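Local coordinates for cellulase (Xanthomonas axonopodis pv. citri, PDB 4W7W), which probably hydrolyses the beta-1,4 glucosidic bonds of cellulose as a glycosyl hydrolase family 5 enzyme and binds cello-oligosaccharide units along its barrel cleft, at residues 25-33 with 47-58; 64-73 with 104-115. One frame throughout, in Å; residues are numbered along the deposited sequence.

In the fold
Leaving the N terminus, the chain enters strand 24-29, the first of eight parallel strands closed into a (beta/alpha)8 barrel. Contact 1 closes the loop that follows: residues 47-58 return past the C-terminal end of the strand and start helix 52-60 against its outer side. That helix leads into strand 65-70, where contact 2 begins; its loop contains helix 85-100 and closes when strand 104-109 pairs beside 65-70. The two loops come in series, neither nested nor crossed. Strand 65-70 is the common neighbour, held by 24-29 along one edge and by 104-109 along the other. N28 OD1 meets R67 NH1 at 2.8 Å, a probable hydrogen bond joining the contacts inside the barrel.

Contact 1. Residues 25-33 with 47-58; sequences VGVNLSGAE and YTYPAASDFSYF. With BGC (beta-D-glucopyranose), chain B.
With chi1 of L29 at -67° and chi2 fully extended, CG lies opposite the carbonyl carbon and the isobutyl fork is carried out to the helix, one methyl for each aromatic ring. CD1 sits almost over the centre of the F55 ring in a CH-pi contact, 4.0 Å from the F55 centroid, while also touching the CB atoms of P50 and D54. CD2 slides past F58, coming within 3.7 Å of F58 CE2. In V27, two residues earlier on the same side of the strand, chi1 of -59° turns CG1 anti to the carbonyl carbon and leaves CG2 between the backbone N and the carbonyl carbon; this second methyl sits over the centre of one F58 face in a CH-pi contact, 3.7 Å from the F58 centroid. The opposite face of F58 is taken by Y57 CD2, which leaves the phenyl group held between two layers. Such packing joins the first strand and the helix of a beta-alpha-beta unit of the barrel (strand 24-29, helix 52-60, strand 65-70): segments 25-29 and 52-58 run nearly antiparallel, at 157°, with an apolar layer between them. At the helix start, D54 OD2 accepts the A51 N-H from above the carboxylate plane. Beyond the strand, T48 N donates to G31 O (3.1 Å), and A32 CB rests on the Y49 ring face, offset toward its rim. The hydroxyls of Y47 and Y49 both bond to Q87. The turn after strand 25-29 also carries E33 into the glycan pocket. There OE2 takes a hydrogen bond from O6 of the glucose (2.6 Å from E33 OE2 to BGC O6), and OE1 takes the G31 N-H, the two together fixing the carboxylate's rotation.

Contact 2. Residues 64-73 with 104-115; sequences NTIRLPFLWE and YLILDLHNYATY
I66 is paired on both its polar atoms, its N-H going to Y104 O and its O taking the I106 N-H, as part of an unbroken parallel pairing from N64 O to the H110 N-H. Apolar contacts fill the outer side of the two strands: L105 CD1 wedges between I66 CG2 and L68 CB, and the F70 ring receives L107 CB at its edge, while F70 CE2 meets L109 CD1. Charge is gathered on the inner side. The guanidinium of R67, with CG turned anti to the backbone N (chi1 -177°) and the chain extended from there to NE, stacks on the D108 carboxylate, planes 13° apart; D108 OD2 lies 3.3 Å from R67 NH1. This oxygen stands over the guanidinium face, well out of its plane, so no N-H points at it and the attraction is one of charges alone; R67 also bonds to N28 and N153 and bridges to E222 and E266. The same D108 OD2 uses its syn lone pair for H110 ND1 at 2.6 Å, which orients the imidazole. Polar bonds beyond the strand ends centre on the N111 amide: OD1 accepts the W72 N-H (2.8 Å from N111 OD1 to W72 N), and ND2 donates to E73 OE1 and T114 O; E73 OE2 takes the S116 N-H. Aromatic packing completes this end. The edge of Y115 meets the W72 face, T-shaped with planes at 73°, L109 CD2 lies against the opposite indole face, and E73 CG lies over one Y115 face, toward its rim, in a CH-pi contact. In (beta/alpha)8 barrels the active site lies at the C-terminal ends of the parallel strands, and there H110, just past 104-109, touches a bound glucose.

Contact 1. Residues 25-33 with 47-58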
loop_
_atom_site.group_PDB
_atom_site.type_symbol
_atom_site.label_atom_id
_atom_site.label_comp_id
_atom_site.label_asym_id
_atom_site.label_seq_id
_atom_site.Cartn_x
_atom_site.Cartn_y
_atom_site.Cartn_z
ATOM N N VAL A 25 -8.932 1.704 -8.197
ATOM C CA VAL A 25 -8.503 3.080 -7.994
ATOM C C VAL A 25 -9.062 3.576 -6.667
ATOM O O VAL A 25 -10.225 3.342 -6.313
ATOM C CB VAL A 25 -8.922 4.023 -9.151
ATOM C CG1 VAL A 25 -8.280 3.613 -10.460
ATOM C CG2 VAL A 25 -10.420 4.112 -9.301
ATOM N N GLY A 26 -8.245 4.280 -5.922
ATOM C CA GLY A 26 -8.699 4.801 -4.658
ATOM C C GLY A 26 -7.654 5.505 -3.850
ATOM O O GLY A 26 -6.736 6.149 -4.379
ATOM N N VAL A 27 -7.832 5.416 -2.538
ATOM C CA VAL A 27 -7.032 6.172 -1.593
ATOM C C VAL A 27 -6.636 5.330 -0.397
ATOM O O VAL A 27 -7.296 4.351 -0.053
ATOM C CB VAL A 27 -7.766 7.451 -1.098
ATOM C CG1 VAL A 27 -8.129 8.390 -2.231
ATOM C CG2 VAL A 27 -8.992 7.118 -0.275
ATOM N N ASN A 28 -5.552 5.761 0.238
ATOM C CA ASN A 28 -5.187 5.312 1.578
ATOM C C ASN A 28 -6.030 6.066 2.600
ATOM O O ASN A 28 -6.093 7.304 2.558
ATOM C CB ASN A 28 -3.717 5.612 1.870
ATOM C CG ASN A 28 -2.780 4.656 1.196
ATOM O OD1 ASN A 28 -2.366 3.677 1.809
ATOM N ND2 ASN A 28 -2.420 4.920 -0.068
ATOM N N LEU A 29 -6.672 5.351 3.525
ATOM C CA LEU A 29 -7.312 5.970 4.683
ATOM C C LEU A 29 -6.370 5.752 5.844
ATOM O O LEU A 29 -6.340 4.695 6.446
ATOM C CB LEU A 29 -8.701 5.413 4.964
ATOM C CG LEU A 29 -9.744 5.730 3.894
ATOM C CD1 LEU A 29 -11.113 5.145 4.234
ATOM C CD2 LEU A 29 -9.883 7.223 3.659
ATOM N N SER A 30 -5.545 6.769 6.075
ATOM C CA SER A 30 -4.481 6.762 7.076
ATOM C C SER A 30 -4.999 7.162 8.452
ATOM O O SER A 30 -5.882 8.021 8.561
ATOM C CB SER A 30 -3.373 7.723 6.616
ATOM O OG SER A 30 -2.394 7.959 7.610
ATOM N N GLY A 31 -4.433 6.544 9.486
ATOM C CA GLY A 31 -4.759 6.896 10.855
ATOM C C GLY A 31 -4.527 5.782 11.837
ATOM O O GLY A 31 -4.264 6.039 12.998
ATOM N N ALA A 32 -4.678 4.533 11.406
ATOM C CA ALA A 32 -4.567 3.421 12.349
ATOM C C ALA A 32 -3.106 3.097 12.640
ATOM O O ALA A 32 -2.796 2.387 13.617
ATOM C CB ALA A 32 -5.313 2.196 11.858
ATOM N N GLU A 33 -2.223 3.597 11.778
ATOM C CA GLU A 33 -0.788 3.401 11.880
ATOM C C GLU A 33 -0.083 4.566 12.562
ATOM O O GLU A 33 1.146 4.542 12.701
ATOM C CB GLU A 33 -0.182 3.140 10.497
ATOM C CG GLU A 33 0.149 4.351 9.633
ATOM C CD GLU A 33 -1.008 5.146 9.070
ATOM O OE1 GLU A 33 -2.189 4.924 9.436
ATOM O OE2 GLU A 33 -0.713 6.028 8.240
ATOM N N TYR A 47 -4.344 6.605 17.743
ATOM C CA TYR A 47 -4.641 6.192 16.378
ATOM C C TYR A 47 -6.140 6.089 16.255
ATOM O O TYR A 47 -6.870 6.086 17.255
ATOM C CB TYR A 47 -3.974 4.849 16.075
ATOM C CG TYR A 47 -4.533 3.668 16.829
ATOM C CD1 TYR A 47 -4.033 3.315 18.077
ATOM C CD2 TYR A 47 -5.534 2.876 16.289
ATOM C CE1 TYR A 47 -4.508 2.218 18.770
ATOM C CE2 TYR A 47 -6.020 1.779 16.978
ATOM C CZ TYR A 47 -5.521 1.456 18.209
ATOM O OH TYR A 47 -6.021 0.351 18.848
ATOM N N THR A 48 -6.611 6.017 15.016
ATOM C CA THR A 48 -8.020 5.890 14.749
ATOM C C THR A 48 -8.223 5.060 13.504
ATOM O O THR A 48 -7.354 5.023 12.644
ATOM C CB THR A 48 -8.670 7.273 14.574
ATOM O OG1 THR A 48 -10.085 7.116 14.504
ATOM C CG2 THR A 48 -8.175 7.977 13.307
ATOM N N TYR A 49 -9.366 4.398 13.423
ATOM C CA TYR A 49 -9.831 3.791 12.193
ATOM C C TYR A 49 -10.707 4.796 11.450
ATOM O O TYR A 49 -11.142 5.796 12.021
ATOM C CB TYR A 49 -10.534 2.447 12.477
ATOM C CG TYR A 49 -9.535 1.318 12.561
ATOM C CD1 TYR A 49 -8.669 1.209 13.634
ATOM C CD2 TYR A 49 -9.418 0.397 11.543
ATOM C CE1 TYR A 49 -7.701 0.223 13.683
ATOM C CE2 TYR A 49 -8.443 -0.593 11.580
ATOM C CZ TYR A 49 -7.601 -0.684 12.648
ATOM O OH TYR A 49 -6.644 -1.678 12.652
ATOM N N PRO A 50 -10.961 4.554 10.161
ATOM C CA PRO A 50 -11.705 5.550 9.402
ATOM C C PRO A 50 -13.166 5.607 9.809
ATOM O O PRO A 50 -13.713 4.648 10.359
ATOM C CB PRO A 50 -11.575 5.065 7.943
ATOM C CG PRO A 50 -10.469 4.030 7.946
ATOM C CD PRO A 50 -10.507 3.435 9.323
ATOM N N ALA A 51 -13.795 6.732 9.541
ATOM C CA ALA A 51 -15.232 6.844 9.710
ATOM C C ALA A 51 -15.899 6.135 8.544
ATOM O O ALA A 51 -15.375 6.143 7.428
ATOM C CB ALA A 51 -15.655 8.311 9.710
ATOM N N ALA A 52 -17.089 5.592 8.770
ATOM C CA ALA A 52 -17.827 4.978 7.677
ATOM C C ALA A 52 -18.069 5.980 6.546
ATOM O O ALA A 52 -18.052 5.611 5.371
ATOM C CB ALA A 52 -19.152 4.431 8.167
ATOM N N SER A 53 -18.298 7.246 6.895
ATOM C CA SER A 53 -18.518 8.269 5.889
ATOM C C SER A 53 -17.314 8.492 4.979
ATOM O O SER A 53 -17.472 9.017 3.886
ATOM C CB SER A 53 -18.912 9.579 6.556
ATOM O OG SER A 53 -17.948 10.031 7.499
ATOM N N ASP A 54 -16.119 8.140 5.439
ATOM C CA ASP A 54 -14.943 8.260 4.575
ATOM C C ASP A 54 -15.136 7.319 3.373
ATOM O O ASP A 54 -14.866 7.672 2.230
ATOM C CB ASP A 54 -13.647 7.898 5.328
ATOM C CG ASP A 54 -13.322 8.820 6.510
ATOM O OD1 ASP A 54 -13.787 9.985 6.532
ATOM O OD2 ASP A 54 -12.586 8.345 7.417
ATOM N N PHE A 55 -15.550 6.084 3.652
ATOM C CA PHE A 55 -15.754 5.106 2.589
ATOM C C PHE A 55 -16.790 5.604 1.587
ATOM O O PHE A 55 -16.575 5.544 0.379
ATOM C CB PHE A 55 -16.170 3.747 3.156
ATOM C CG PHE A 55 -15.096 3.082 3.963
ATOM C CD1 PHE A 55 -14.940 3.385 5.311
ATOM C CD2 PHE A 55 -14.221 2.181 3.386
ATOM C CE1 PHE A 55 -13.945 2.772 6.058
ATOM C CE2 PHE A 55 -13.231 1.576 4.134
ATOM C CZ PHE A 55 -13.083 1.884 5.467
ATOM N N SER A 56 -17.919 6.101 2.087
ATOM C CA SER A 56 -18.966 6.553 1.174
ATOM C C SER A 56 -18.543 7.798 0.381
ATOM O O SER A 56 -18.878 7.916 -0.789
ATOM C CB SER A 56 -20.293 6.765 1.899
ATOM O OG SER A 56 -20.164 7.640 2.982
ATOM N N TYR A 57 -17.806 8.706 1.003
ATOM C CA TYR A 57 -17.310 9.882 0.288
ATOM C C TYR A 57 -16.447 9.451 -0.893
ATOM O O TYR A 57 -16.657 9.897 -2.030
ATOM C CB TYR A 57 -16.500 10.799 1.204
ATOM C CG TYR A 57 -15.829 11.902 0.413
ATOM C CD1 TYR A 57 -16.537 13.015 -0.005
ATOM C CD2 TYR A 57 -14.499 11.790 0.033
ATOM C CE1 TYR A 57 -15.927 14.000 -0.760
ATOM C CE2 TYR A 57 -13.886 12.766 -0.723
ATOM C CZ TYR A 57 -14.594 13.870 -1.120
ATOM O OH TYR A 57 -13.933 14.831 -1.866
ATOM N N PHE A 58 -15.483 8.576 -0.654
ATOM C CA PHE A 58 -14.598 8.185 -1.752
ATOM C C PHE A 58 -15.318 7.350 -2.798
ATOM O O PHE A 58 -15.057 7.494 -3.979
ATOM C CB PHE A 58 -13.301 7.556 -1.211
ATOM C CG PHE A 58 -12.436 8.577 -0.539
ATOM C CD1 PHE A 58 -11.833 9.569 -1.315
ATOM C CD2 PHE A 58 -12.319 8.668 0.843
ATOM C CE1 PHE A 58 -11.120 10.591 -0.730
ATOM C CE2 PHE A 58 -11.613 9.694 1.435
ATOM C CZ PHE A 58 -11.024 10.673 0.647
HETATM C C2 BGC B . 3.624 11.414 6.810
HETATM C C3 BGC B . 3.711 11.393 8.336
HETATM C C4 BGC B . 2.694 10.443 8.970
HETATM C C5 BGC B . 2.708 9.100 8.261
HETATM C C6 BGC B . 1.555 8.217 8.709
HETATM C C1 BGC B . 3.656 9.999 6.255
HETATM O O1 BGC B . 3.466 9.990 4.831
HETATM O O2 BGC B . 4.714 12.172 6.263
HETATM O O3 BGC B . 3.539 12.728 8.826
HETATM O O4 BGC B . 3.029 10.180 10.331
HETATM O O5 BGC B . 2.589 9.279 6.848
HETATM O O6 BGC B . 1.759 6.939 8.157
#

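Contact 2. Residues 64-73 with 104-115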
loop_
_atom_site.group_PDB
_atom_site.type_symbol
_atom_site.label_atom_id
_atom_site.label_comp_id
_atom_site.label_asym_id
_atom_site.label_seq_id
_atom_site.Cartn_x
_atom_site.Cartn_y
_atom_site.Cartn_z
ATOM N N ASN A 64 -13.096 2.739 -5.977
ATOM C CA ASN A 64 -13.529 1.413 -5.574
ATOM C C ASN A 64 -12.547 0.693 -4.692
ATOM O O ASN A 64 -12.758 -0.473 -4.403
ATOM C CB ASN A 64 -13.860 0.551 -6.797
ATOM C CG ASN A 64 -12.628 0.093 -7.538
ATOM O OD1 ASN A 64 -11.535 0.613 -7.310
ATOM N ND2 ASN A 64 -12.790 -0.896 -8.396
ATOM N N THR A 65 -11.484 1.365 -4.233
ATOM C CA THR A 65 -10.442 0.691 -3.466
ATOM C C THR A 65 -9.969 1.582 -2.336
ATOM O O THR A 65 -9.691 2.763 -2.541
ATOM C CB THR A 65 -9.249 0.319 -4.365
ATOM O OG1 THR A 65 -9.713 -0.517 -5.429
ATOM C CG2 THR A 65 -8.188 -0.454 -3.613
ATOM N N ILE A 66 -9.865 0.992 -1.155
ATOM C CA ILE A 66 -9.312 1.664 0.011
ATOM C C ILE A 66 -8.111 0.867 0.503
ATOM O O ILE A 66 -8.226 -0.345 0.739
ATOM C CB ILE A 66 -10.354 1.748 1.131
ATOM C CG1 ILE A 66 -11.559 2.598 0.704
ATOM C CG2 ILE A 66 -9.722 2.261 2.419
ATOM C CD1 ILE A 66 -11.271 4.034 0.369
ATOM N N ARG A 67 -6.968 1.536 0.629
ATOM C CA ARG A 67 -5.817 0.943 1.311
ATOM C C ARG A 67 -5.865 1.376 2.774
ATOM O O ARG A 67 -6.013 2.567 3.054
ATOM C CB ARG A 67 -4.504 1.341 0.621
ATOM C CG ARG A 67 -3.258 0.711 1.239
ATOM C CD ARG A 67 -2.077 0.861 0.308
ATOM N NE ARG A 67 -0.822 0.286 0.771
ATOM C CZ ARG A 67 0.182 0.959 1.324
ATOM N NH1 ARG A 67 0.070 2.231 1.671
ATOM N NH2 ARG A 67 1.333 0.349 1.514
ATOM N N LEU A 68 -5.789 0.398 3.669
ATOM C CA LEU A 68 -5.962 0.600 5.095
ATOM C C LEU A 68 -4.686 0.226 5.845
ATOM O O LEU A 68 -4.459 -0.942 6.168
ATOM C CB LEU A 68 -7.121 -0.241 5.606
ATOM C CG LEU A 68 -7.473 -0.039 7.072
ATOM C CD1 LEU A 68 -8.144 1.314 7.278
ATOM C CD2 LEU A 68 -8.359 -1.161 7.583
ATOM N N PRO A 69 -3.835 1.223 6.118
ATOM C CA PRO A 69 -2.674 0.976 6.982
ATOM C C PRO A 69 -3.101 0.585 8.391
ATOM O O PRO A 69 -4.013 1.181 8.952
ATOM C CB PRO A 69 -1.989 2.350 7.026
ATOM C CG PRO A 69 -2.401 3.019 5.747
ATOM C CD PRO A 69 -3.826 2.584 5.552
ATOM N N PHE A 70 -2.402 -0.388 8.959
ATOM C CA PHE A 70 -2.518 -0.695 10.377
ATOM C C PHE A 70 -1.200 -1.320 10.817
ATOM O O PHE A 70 -0.355 -1.677 9.989
ATOM C CB PHE A 70 -3.705 -1.614 10.686
ATOM C CG PHE A 70 -3.606 -2.946 10.026
ATOM C CD1 PHE A 70 -4.097 -3.100 8.757
ATOM C CD2 PHE A 70 -3.008 -4.025 10.646
ATOM C CE1 PHE A 70 -4.025 -4.296 8.096
ATOM C CE2 PHE A 70 -2.899 -5.238 9.985
ATOM C CZ PHE A 70 -3.422 -5.376 8.713
ATOM N N LEU A 71 -0.992 -1.379 12.127
ATOM C CA LEU A 71 0.296 -1.854 12.648
ATOM C C LEU A 71 0.292 -3.310 13.042
ATOM O O LEU A 71 -0.614 -3.813 13.741
ATOM C CB LEU A 71 0.730 -1.078 13.877
ATOM C CG LEU A 71 0.922 0.420 13.672
ATOM C CD1 LEU A 71 1.509 1.012 14.933
ATOM C CD2 LEU A 71 1.818 0.699 12.472
ATOM N N TRP A 72 1.357 -3.991 12.634
ATOM C CA TRP A 72 1.622 -5.357 13.053
ATOM C C TRP A 72 1.550 -5.487 14.574
ATOM O O TRP A 72 0.932 -6.402 15.104
ATOM C CB TRP A 72 2.997 -5.755 12.502
ATOM C CG TRP A 72 3.367 -7.193 12.614
ATOM C CD1 TRP A 72 2.676 -8.204 13.223
ATOM C CD2 TRP A 72 4.573 -7.768 12.115
ATOM N NE1 TRP A 72 3.393 -9.373 13.140
ATOM C CE2 TRP A 72 4.553 -9.136 12.451
ATOM C CE3 TRP A 72 5.674 -7.250 11.425
ATOM C CZ2 TRP A 72 5.601 -9.992 12.126
ATOM C CZ3 TRP A 72 6.724 -8.091 11.121
ATOM C CH2 TRP A 72 6.675 -9.450 11.466
ATOM N N GLU A 73 2.160 -4.544 15.284
ATOM C CA GLU A 73 2.218 -4.605 16.738
ATOM C C GLU A 73 0.861 -4.463 17.397
ATOM O O GLU A 73 0.675 -4.927 18.529
ATOM C CB GLU A 73 3.132 -3.516 17.275
ATOM C CG GLU A 73 4.577 -3.604 16.801
ATOM C CD GLU A 73 4.869 -2.882 15.490
ATOM O OE1 GLU A 73 3.942 -2.505 14.741
ATOM O OE2 GLU A 73 6.067 -2.727 15.169
ATOM N N TYR A 104 -13.074 -2.547 -2.588
ATOM C CA TYR A 104 -12.050 -3.466 -2.125
ATOM C C TYR A 104 -11.274 -2.832 -0.981
ATOM O O TYR A 104 -11.133 -1.608 -0.929
ATOM C CB TYR A 104 -11.079 -3.775 -3.266
ATOM C CG TYR A 104 -11.728 -4.488 -4.424
ATOM C CD1 TYR A 104 -11.831 -5.882 -4.444
ATOM C CD2 TYR A 104 -12.264 -3.779 -5.489
ATOM C CE1 TYR A 104 -12.434 -6.545 -5.499
ATOM C CE2 TYR A 104 -12.862 -4.434 -6.554
ATOM C CZ TYR A 104 -12.942 -5.818 -6.555
ATOM O OH TYR A 104 -13.527 -6.498 -7.599
ATOM N N LEU A 105 -10.771 -3.668 -0.072
ATOM C CA LEU A 105 -10.009 -3.215 1.073
ATOM C C LEU A 105 -8.658 -3.887 1.052
ATOM O O LEU A 105 -8.560 -5.109 1.160
ATOM C CB LEU A 105 -10.759 -3.552 2.355
ATOM C CG LEU A 105 -10.136 -2.972 3.628
ATOM C CD1 LEU A 105 -10.268 -1.456 3.678
ATOM C CD2 LEU A 105 -10.754 -3.600 4.874
ATOM N N ILE A 106 -7.610 -3.080 0.893
ATOM C CA ILE A 106 -6.236 -3.567 1.019
ATOM C C ILE A 106 -5.820 -3.481 2.479
ATOM O O ILE A 106 -5.769 -2.392 3.057
ATOM C CB ILE A 106 -5.239 -2.783 0.156
ATOM C CG1 ILE A 106 -5.611 -2.837 -1.326
ATOM C CG2 ILE A 106 -3.827 -3.290 0.396
ATOM C CD1 ILE A 106 -4.925 -1.775 -2.155
ATOM N N LEU A 107 -5.513 -4.637 3.060
ATOM C CA LEU A 107 -4.963 -4.693 4.409
ATOM C C LEU A 107 -3.476 -4.416 4.296
ATOM O O LEU A 107 -2.722 -5.272 3.811
ATOM C CB LEU A 107 -5.210 -6.074 5.011
ATOM C CG LEU A 107 -6.678 -6.464 5.130
ATOM C CD1 LEU A 107 -6.797 -7.825 5.807
ATOM C CD2 LEU A 107 -7.497 -5.406 5.861
ATOM N N ASP A 108 -3.062 -3.210 4.688
ATOM C CA ASP A 108 -1.658 -2.786 4.583
ATOM C C ASP A 108 -0.989 -2.909 5.935
ATOM O O ASP A 108 -1.222 -2.106 6.827
ATOM C CB ASP A 108 -1.595 -1.334 4.082
ATOM C CG ASP A 108 -0.310 -0.617 4.419
ATOM O OD1 ASP A 108 0.746 -1.258 4.589
ATOM O OD2 ASP A 108 -0.423 0.639 4.525
ATOM N N LEU A 109 -0.177 -3.959 6.077
ATOM C CA LEU A 109 0.645 -4.141 7.277
ATOM C C LEU A 109 1.762 -3.090 7.206
ATOM O O LEU A 109 2.742 -3.254 6.472
ATOM C CB LEU A 109 1.217 -5.552 7.331
ATOM C CG LEU A 109 1.809 -5.934 8.692
ATOM C CD1 LEU A 109 0.714 -6.168 9.718
ATOM C CD2 LEU A 109 2.659 -7.182 8.542
ATOM N N HIS A 110 1.570 -1.974 7.904
ATOM C CA HIS A 110 2.293 -0.754 7.580
ATOM C C HIS A 110 3.570 -0.643 8.403
ATOM O O HIS A 110 3.697 0.228 9.261
ATOM C CB HIS A 110 1.379 0.448 7.769
ATOM C CG HIS A 110 1.820 1.674 7.027
ATOM N ND1 HIS A 110 1.426 1.932 5.731
ATOM C CD2 HIS A 110 2.585 2.721 7.405
ATOM C CE1 HIS A 110 1.924 3.095 5.351
ATOM N NE2 HIS A 110 2.628 3.596 6.348
ATOM N N ASN A 111 4.518 -1.550 8.126
ATOM C CA ASN A 111 5.574 -1.826 9.095
ATOM C C ASN A 111 7.017 -1.693 8.648
ATOM O O ASN A 111 7.900 -1.863 9.478
ATOM C CB ASN A 111 5.338 -3.190 9.771
ATOM C CG ASN A 111 4.498 -3.044 10.991
ATOM O OD1 ASN A 111 3.281 -2.838 10.893
ATOM N ND2 ASN A 111 5.143 -3.022 12.147
ATOM N N TYR A 112 7.307 -1.401 7.377
ATOM C CA TYR A 112 8.682 -1.097 6.973
ATOM C C TYR A 112 9.653 -2.247 7.262
ATOM O O TYR A 112 10.845 -2.028 7.480
ATOM C CB TYR A 112 9.183 0.203 7.614
ATOM C CG TYR A 112 8.276 1.395 7.391
ATOM C CD1 TYR A 112 8.401 2.174 6.269
ATOM C CD2 TYR A 112 7.267 1.727 8.302
ATOM C CE1 TYR A 112 7.579 3.266 6.048
ATOM C CE2 TYR A 112 6.430 2.809 8.092
ATOM C CZ TYR A 112 6.594 3.580 6.964
ATOM O OH TYR A 112 5.769 4.666 6.761
ATOM N N ALA A 113 9.134 -3.470 7.226
ATOM C CA ALA A 113 9.889 -4.676 7.545
ATOM C C ALA A 113 10.475 -4.663 8.955
ATOM O O ALA A 113 11.535 -5.239 9.207
ATOM C CB ALA A 113 10.953 -4.957 6.485
ATOM N N THR A 114 9.726 -4.068 9.880
ATOM C CA THR A 114 10.114 -4.052 11.291
ATOM C C THR A 114 8.962 -4.461 12.198
ATOM O O THR A 114 7.789 -4.306 11.845
ATOM C CB THR A 114 10.606 -2.664 11.752
ATOM O OG1 THR A 114 9.504 -1.739 11.789
ATOM C CG2 THR A 114 11.706 -2.149 10.883
ATOM N N TYR A 115 9.325 -4.972 13.377
ATOM C CA TYR A 115 8.375 -5.200 14.461
ATOM C C TYR A 115 9.025 -4.632 15.719
ATOM O O TYR A 115 10.153 -5.017 16.075
ATOM C CB TYR A 115 8.086 -6.679 14.638
ATOM C CG TYR A 115 7.028 -6.974 15.671
ATOM C CD1 TYR A 115 7.365 -7.164 17.008
ATOM C CD2 TYR A 115 5.691 -7.109 15.317
ATOM C CE1 TYR A 115 6.407 -7.463 17.964
ATOM C CE2 TYR A 115 4.722 -7.414 16.259
ATOM C CZ TYR A 115 5.087 -7.587 17.580
ATOM O OH TYR A 115 4.151 -7.885 18.550
HETATM O O HOH W 1 8.231 -1.375 14.170
#